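Acetamidase (Bacillus halodurans, PDB 2II1) probably hydrolyses carbon-nitrogen bonds in linear amides such as acetamide, and binds calcium ions. Local coordinates at residues A[66-80]-A[204-217]. Numbering follows the deposited sequence. Where two conformers were deposited one is given.
Sequences VEGARRGDMLEIEIL and TLKVNVKKERMFPL
M74, a selenomethionine, shows how one long side chain can tie a strand to the loop that follows its neighbour. Its CB packs against CD1 of L217 at 3.7 Å. With chi1 at 46°, CG is wedged between the backbone N and the carbonyl carbon, close to CB of K210 and the carbonyl oxygen of E212. SE reaches the ring of F215, lying 4.7 Å from the centroid and 45° off the ring normal, an oblique Met-aromatic contact, while CD2 of L217 touches it. The terminal CE lies between CB of K210 and CE1 and CZ of F215, with the E212 carbonyl oxygen also near. Y168 borders M74, L217 and F215 alike, bringing strand 166-170 into this cluster.

Beside it, R213 grips the backbone of D73 side-on: NH2 donates to D73 O at 2.9 Å and NE to the same oxygen at 3.2 Å, the acceptor lying in the guanidinium plane while NE sits above the carbonyl plane. NH1 is left to a salt bridge with E172. K211 folds back so that NZ meets G68 O almost head-on at 2.6 Å; its salt bridge to D73 OD2 is modelled too tightly for its length to be trusted.

Paired backbone bonds join M74-K210, E76-N208 and E78-K206. L75, V207 and V209 share one face of the sheet; V66, from strand 60-67, slides past the two valines, its CG1 pressing to 3.4 Å from V209 CG2. On the other face, E76 OE1 accepts from N208 ND2 at 2.9 Å, although that amide's placement is less certain. Strands 74-84 and 201-210 are antiparallel neighbours inside the nine-stranded mixed sheet of this acetamidase/formamidase family protein, and V66 brings a second sheet over one face, the layered packing of a beta sandwich.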
loop_
_atom_site.group_PDB
_atom_site.type_symbol
_atom_site.label_atom_id
_atom_site.label_comp_id
_atom_site.label_asym_id
_atom_site.label_seq_id
_atom_site.Cartn_x
_atom_site.Cartn_y
_atom_site.Cartn_z
ATOM N N VAL A 66 32.413 4.550 6.921
ATOM C CA VAL A 66 32.488 5.573 5.872
ATOM C C VAL A 66 33.209 6.815 6.459
ATOM O O VAL A 66 32.635 7.552 7.287
ATOM C CB VAL A 66 31.075 5.926 5.331
ATOM C CG1 VAL A 66 31.143 6.907 4.165
ATOM C CG2 VAL A 66 30.328 4.660 4.939
ATOM N N GLU A 67 34.468 7.014 6.074
ATOM C CA GLU A 67 35.275 8.141 6.614
ATOM C C GLU A 67 34.737 9.442 6.059
ATOM O O GLU A 67 34.366 9.488 4.897
ATOM C CB GLU A 67 36.739 8.027 6.226
ATOM C CG GLU A 67 37.426 6.794 6.762
ATOM C CD GLU A 67 38.943 6.847 6.667
ATOM O OE1 GLU A 67 39.545 7.765 6.023
ATOM O OE2 GLU A 67 39.565 5.946 7.266
ATOM N N GLY A 68 34.675 10.470 6.894
ATOM C CA GLY A 68 34.047 11.757 6.551
ATOM C C GLY A 68 32.603 11.879 7.027
ATOM O O GLY A 68 32.072 13.001 7.130
ATOM N N ALA A 69 31.976 10.721 7.308
ATOM C CA ALA A 69 30.617 10.634 7.819
ATOM C C ALA A 69 30.656 10.906 9.310
ATOM O O ALA A 69 31.383 10.244 10.042
ATOM C CB ALA A 69 30.000 9.235 7.547
ATOM N N ARG A 70 29.847 11.869 9.739
ATOM C CA ARG A 70 29.809 12.351 11.107
ATOM C C ARG A 70 28.376 12.388 11.607
ATOM O O ARG A 70 27.457 12.504 10.820
ATOM C CB ARG A 70 30.432 13.761 11.166
ATOM C CG ARG A 70 31.909 13.824 10.734
ATOM C CD ARG A 70 32.781 13.083 11.750
ATOM N NE ARG A 70 34.199 13.146 11.430
ATOM C CZ ARG A 70 35.171 12.741 12.238
ATOM N NH1 ARG A 70 34.883 12.264 13.446
ATOM N NH2 ARG A 70 36.447 12.841 11.851
ATOM N N ARG A 71 28.180 12.284 12.914
ATOM C CA ARG A 71 26.854 12.466 13.521
ATOM C C ARG A 71 26.105 13.639 12.910
ATOM O O ARG A 71 26.637 14.744 12.863
ATOM C CB ARG A 71 26.975 12.739 15.025
ATOM C CG ARG A 71 27.241 11.538 15.869
ATOM C CD ARG A 71 27.792 11.892 17.255
ATOM N NE ARG A 71 27.668 10.752 18.170
ATOM C CZ ARG A 71 28.531 9.734 18.265
ATOM N NH1 ARG A 71 29.641 9.679 17.515
ATOM N NH2 ARG A 71 28.283 8.750 19.128
ATOM N N GLY A 72 24.873 13.403 12.462
ATOM C CA GLY A 72 24.045 14.439 11.809
ATOM C C GLY A 72 24.012 14.421 10.281
ATOM O O GLY A 72 23.110 14.997 9.682
ATOM N N ASP A 73 24.989 13.764 9.658
ATOM C CA ASP A 73 25.036 13.570 8.201
ATOM C C ASP A 73 24.006 12.493 7.833
ATOM O O ASP A 73 23.360 11.906 8.693
ATOM C CB ASP A 73 26.445 13.126 7.724
ATOM C CG ASP A 73 27.544 14.183 7.976
ATOM O OD1 ASP A 73 27.261 15.264 8.521
ATOM O OD2 ASP A 73 28.722 13.924 7.645
HETATM N N MSE A 74 23.859 12.264 6.542
HETATM C CA MSE A 74 23.160 11.102 6.041
HETATM C C MSE A 74 24.004 10.401 5.003
HETATM O O MSE A 74 24.946 10.998 4.439
HETATM C CB MSE A 74 21.758 11.459 5.507
HETATM C CG MSE A 74 21.629 12.659 4.616
HETATM SE SE MSE A 74 19.858 12.644 3.696
HETATM C CE MSE A 74 20.409 13.562 2.026
ATOM N N LEU A 75 23.730 9.113 4.791
ATOM C CA LEU A 75 24.364 8.414 3.679
ATOM C C LEU A 75 23.418 8.455 2.518
ATOM O O LEU A 75 22.196 8.281 2.688
ATOM C CB LEU A 75 24.673 6.965 4.015
ATOM C CG LEU A 75 25.779 6.706 5.036
ATOM C CD1 LEU A 75 25.930 5.224 5.168
ATOM C CD2 LEU A 75 27.115 7.362 4.649
ATOM N N GLU A 76 23.987 8.697 1.346
ATOM C CA GLU A 76 23.291 8.574 0.077
ATOM C C GLU A 76 23.828 7.330 -0.633
ATOM O O GLU A 76 24.983 7.286 -1.026
ATOM C CB GLU A 76 23.503 9.824 -0.772
ATOM C CG GLU A 76 22.889 9.723 -2.151
ATOM C CD GLU A 76 23.212 10.909 -3.010
ATOM O OE1 GLU A 76 24.331 10.958 -3.542
ATOM O OE2 GLU A 76 22.355 11.785 -3.153
ATOM N N ILE A 77 22.997 6.307 -0.761
ATOM C CA ILE A 77 23.470 5.002 -1.205
ATOM C C ILE A 77 22.765 4.575 -2.486
ATOM O O ILE A 77 21.561 4.320 -2.501
ATOM C CB ILE A 77 23.270 3.914 -0.147
ATOM C CG1 ILE A 77 23.906 4.353 1.182
ATOM C CG2 ILE A 77 23.842 2.581 -0.696
ATOM C CD1 ILE A 77 23.206 3.829 2.446
ATOM N N GLU A 78 23.551 4.495 -3.551
ATOM C CA GLU A 78 23.061 4.171 -4.868
ATOM C C GLU A 78 23.229 2.680 -5.138
ATOM O O GLU A 78 24.344 2.182 -5.206
ATOM C CB GLU A 78 23.845 5.011 -5.862
ATOM C CG GLU A 78 23.677 6.542 -5.560
ATOM C CD GLU A 78 24.956 7.364 -5.730
ATOM O OE1 GLU A 78 25.208 7.861 -6.858
ATOM O OE2 GLU A 78 25.687 7.539 -4.723
ATOM N N ILE A 79 22.122 1.963 -5.262
ATOM C CA ILE A 79 22.161 0.506 -5.534
ATOM C C ILE A 79 22.431 0.365 -7.037
ATOM O O ILE A 79 21.566 0.660 -7.867
ATOM C CB ILE A 79 20.849 -0.257 -5.111
ATOM C CG1 ILE A 79 20.447 0.074 -3.668
ATOM C CG2 ILE A 79 21.009 -1.770 -5.223
ATOM C CD1 ILE A 79 21.489 -0.321 -2.591
ATOM N N LEU A 80 23.656 -0.017 -7.371
ATOM C CA LEU A 80 24.054 -0.145 -8.769
ATOM C C LEU A 80 23.637 -1.521 -9.308
ATOM O O LEU A 80 23.184 -1.634 -10.450
ATOM C CB LEU A 80 25.571 0.103 -8.914
ATOM C CG LEU A 80 26.093 1.457 -8.392
ATOM C CD1 LEU A 80 27.620 1.579 -8.551
ATOM C CD2 LEU A 80 25.395 2.597 -9.124
ATOM N N THR A 204 26.262 -4.411 -5.167
ATOM C CA THR A 204 27.206 -3.373 -5.545
ATOM C C THR A 204 26.507 -2.045 -5.347
ATOM O O THR A 204 25.410 -1.830 -5.850
ATOM C CB THR A 204 27.689 -3.554 -7.004
ATOM O OG1 THR A 204 28.321 -4.829 -7.120
ATOM C CG2 THR A 204 28.685 -2.463 -7.426
ATOM N N LEU A 205 27.143 -1.167 -4.575
ATOM C CA LEU A 205 26.589 0.140 -4.277
ATOM C C LEU A 205 27.676 1.215 -4.303
ATOM O O LEU A 205 28.861 0.908 -4.154
ATOM C CB LEU A 205 25.872 0.087 -2.917
ATOM C CG LEU A 205 26.621 -0.364 -1.662
ATOM C CD1 LEU A 205 27.423 0.755 -1.045
ATOM C CD2 LEU A 205 25.679 -0.868 -0.622
ATOM N N LYS A 206 27.262 2.464 -4.500
ATOM C CA LYS A 206 28.115 3.631 -4.257
ATOM C C LYS A 206 27.620 4.369 -3.004
ATOM O O LYS A 206 26.392 4.652 -2.842
ATOM C CB LYS A 206 28.081 4.549 -5.482
ATOM C CG LYS A 206 29.011 5.757 -5.404
ATOM C CD LYS A 206 29.088 6.501 -6.749
ATOM C CE LYS A 206 29.623 7.947 -6.566
ATOM N NZ LYS A 206 30.217 8.503 -7.822
ATOM N N VAL A 207 28.544 4.669 -2.094
ATOM C CA VAL A 207 28.181 5.317 -0.848
ATOM C C VAL A 207 28.675 6.772 -0.806
ATOM O O VAL A 207 29.892 7.027 -0.907
ATOM C CB VAL A 207 28.658 4.490 0.385
ATOM C CG1 VAL A 207 30.151 4.167 0.301
ATOM C CG2 VAL A 207 28.316 5.219 1.680
ATOM N N ASN A 208 27.732 7.721 -0.668
ATOM C CA ASN A 208 28.072 9.143 -0.550
ATOM C C ASN A 208 27.695 9.676 0.809
ATOM O O ASN A 208 26.706 9.247 1.405
ATOM C CB ASN A 208 27.403 9.994 -1.630
ATOM C CG ASN A 208 27.757 9.550 -3.019
ATOM O OD1 ASN A 208 28.909 9.258 -3.319
ATOM N ND2 ASN A 208 26.758 9.489 -3.883
ATOM N N VAL A 209 28.517 10.596 1.315
ATOM C CA VAL A 209 28.250 11.253 2.588
ATOM C C VAL A 209 27.620 12.585 2.241
ATOM O O VAL A 209 28.122 13.308 1.365
ATOM C CB VAL A 209 29.511 11.453 3.418
ATOM C CG1 VAL A 209 29.215 12.349 4.635
ATOM C CG2 VAL A 209 30.058 10.125 3.857
ATOM N N LYS A 210 26.475 12.860 2.861
ATOM C CA LYS A 210 25.781 14.123 2.683
ATOM C C LYS A 210 25.790 14.819 4.031
ATOM O O LYS A 210 25.408 14.240 5.040
ATOM C CB LYS A 210 24.345 13.942 2.161
ATOM C CG LYS A 210 24.238 13.365 0.754
ATOM C CD LYS A 210 24.813 14.296 -0.313
ATOM C CE LYS A 210 25.745 13.548 -1.262
ATOM N NZ LYS A 210 26.936 14.364 -1.692
ATOM N N LYS A 211 26.237 16.072 4.031
ATOM C CA LYS A 211 26.473 16.801 5.253
ATOM C C LYS A 211 25.237 17.483 5.803
ATOM O O LYS A 211 25.221 17.855 6.975
ATOM C CB LYS A 211 27.624 17.789 5.045
ATOM C CG LYS A 211 28.943 17.061 4.894
ATOM C CD LYS A 211 29.482 16.699 6.272
ATOM C CE LYS A 211 30.539 15.607 6.257
ATOM N NZ LYS A 211 30.848 15.185 7.662
ATOM N N GLU A 212 24.198 17.635 4.990
ATOM C CA GLU A 212 22.951 18.153 5.498
ATOM C C GLU A 212 21.868 17.114 5.343
ATOM O O GLU A 212 21.635 16.585 4.249
ATOM C CB GLU A 212 22.522 19.446 4.807
ATOM C CG GLU A 212 21.684 20.345 5.746
ATOM C CD GLU A 212 20.543 21.056 5.043
ATOM O OE1 GLU A 212 20.795 21.682 3.987
ATOM O OE2 GLU A 212 19.395 20.990 5.553
ATOM N N ARG A 213 21.204 16.846 6.460
ATOM C CA ARG A 213 20.094 15.936 6.498
ATOM C C ARG A 213 18.807 16.640 6.103
ATOM O O ARG A 213 18.110 17.196 6.937
ATOM C CB ARG A 213 19.985 15.356 7.884
ATOM C CG ARG A 213 19.250 14.094 7.890
ATOM C CD ARG A 213 19.189 13.546 9.265
ATOM N NE ARG A 213 20.459 12.982 9.684
ATOM C CZ ARG A 213 20.656 12.403 10.861
ATOM N NH1 ARG A 213 19.655 12.292 11.707
ATOM N NH2 ARG A 213 21.843 11.924 11.191
HETATM N N MSE A 214 18.479 16.563 4.824
HETATM C CA MSE A 214 17.401 17.353 4.220
HETATM C C MSE A 214 15.969 16.852 4.446
HETATM O O MSE A 214 15.013 17.628 4.381
HETATM C CB MSE A 214 17.656 17.420 2.717
HETATM C CG MSE A 214 17.055 18.621 2.030
HETATM SE SE MSE A 214 16.809 18.220 0.150
HETATM C CE MSE A 214 18.431 17.012 -0.136
ATOM N N PHE A 215 15.810 15.553 4.677
ATOM C CA PHE A 215 14.486 14.971 4.946
ATOM C C PHE A 215 14.524 13.928 6.073
ATOM O O PHE A 215 15.614 13.484 6.485
ATOM C CB PHE A 215 13.859 14.365 3.667
ATOM C CG PHE A 215 14.857 13.937 2.626
ATOM C CD1 PHE A 215 15.633 12.808 2.808
ATOM C CD2 PHE A 215 14.994 14.653 1.459
ATOM C CE1 PHE A 215 16.545 12.411 1.836
ATOM C CE2 PHE A 215 15.891 14.276 0.498
ATOM C CZ PHE A 215 16.679 13.148 0.689
ATOM N N PRO A 216 13.341 13.529 6.571
ATOM C CA PRO A 216 13.284 12.478 7.586
ATOM C C PRO A 216 13.674 11.147 6.968
ATOM O O PRO A 216 13.387 10.901 5.801
ATOM C CB PRO A 216 11.817 12.476 8.020
ATOM C CG PRO A 216 11.239 13.734 7.473
ATOM C CD PRO A 216 11.990 14.004 6.232
ATOM N N LEU A 217 14.349 10.319 7.749
ATOM C CA LEU A 217 14.983 9.115 7.247
ATOM C C LEU A 217 14.353 7.906 7.990
ATOM O O LEU A 217 13.869 8.072 9.076
ATOM C CB LEU A 217 16.487 9.208 7.533
ATOM C CG LEU A 217 17.262 10.355 6.908
ATOM C CD1 LEU A 217 18.748 10.370 7.320
ATOM C CD2 LEU A 217 17.154 10.189 5.433
#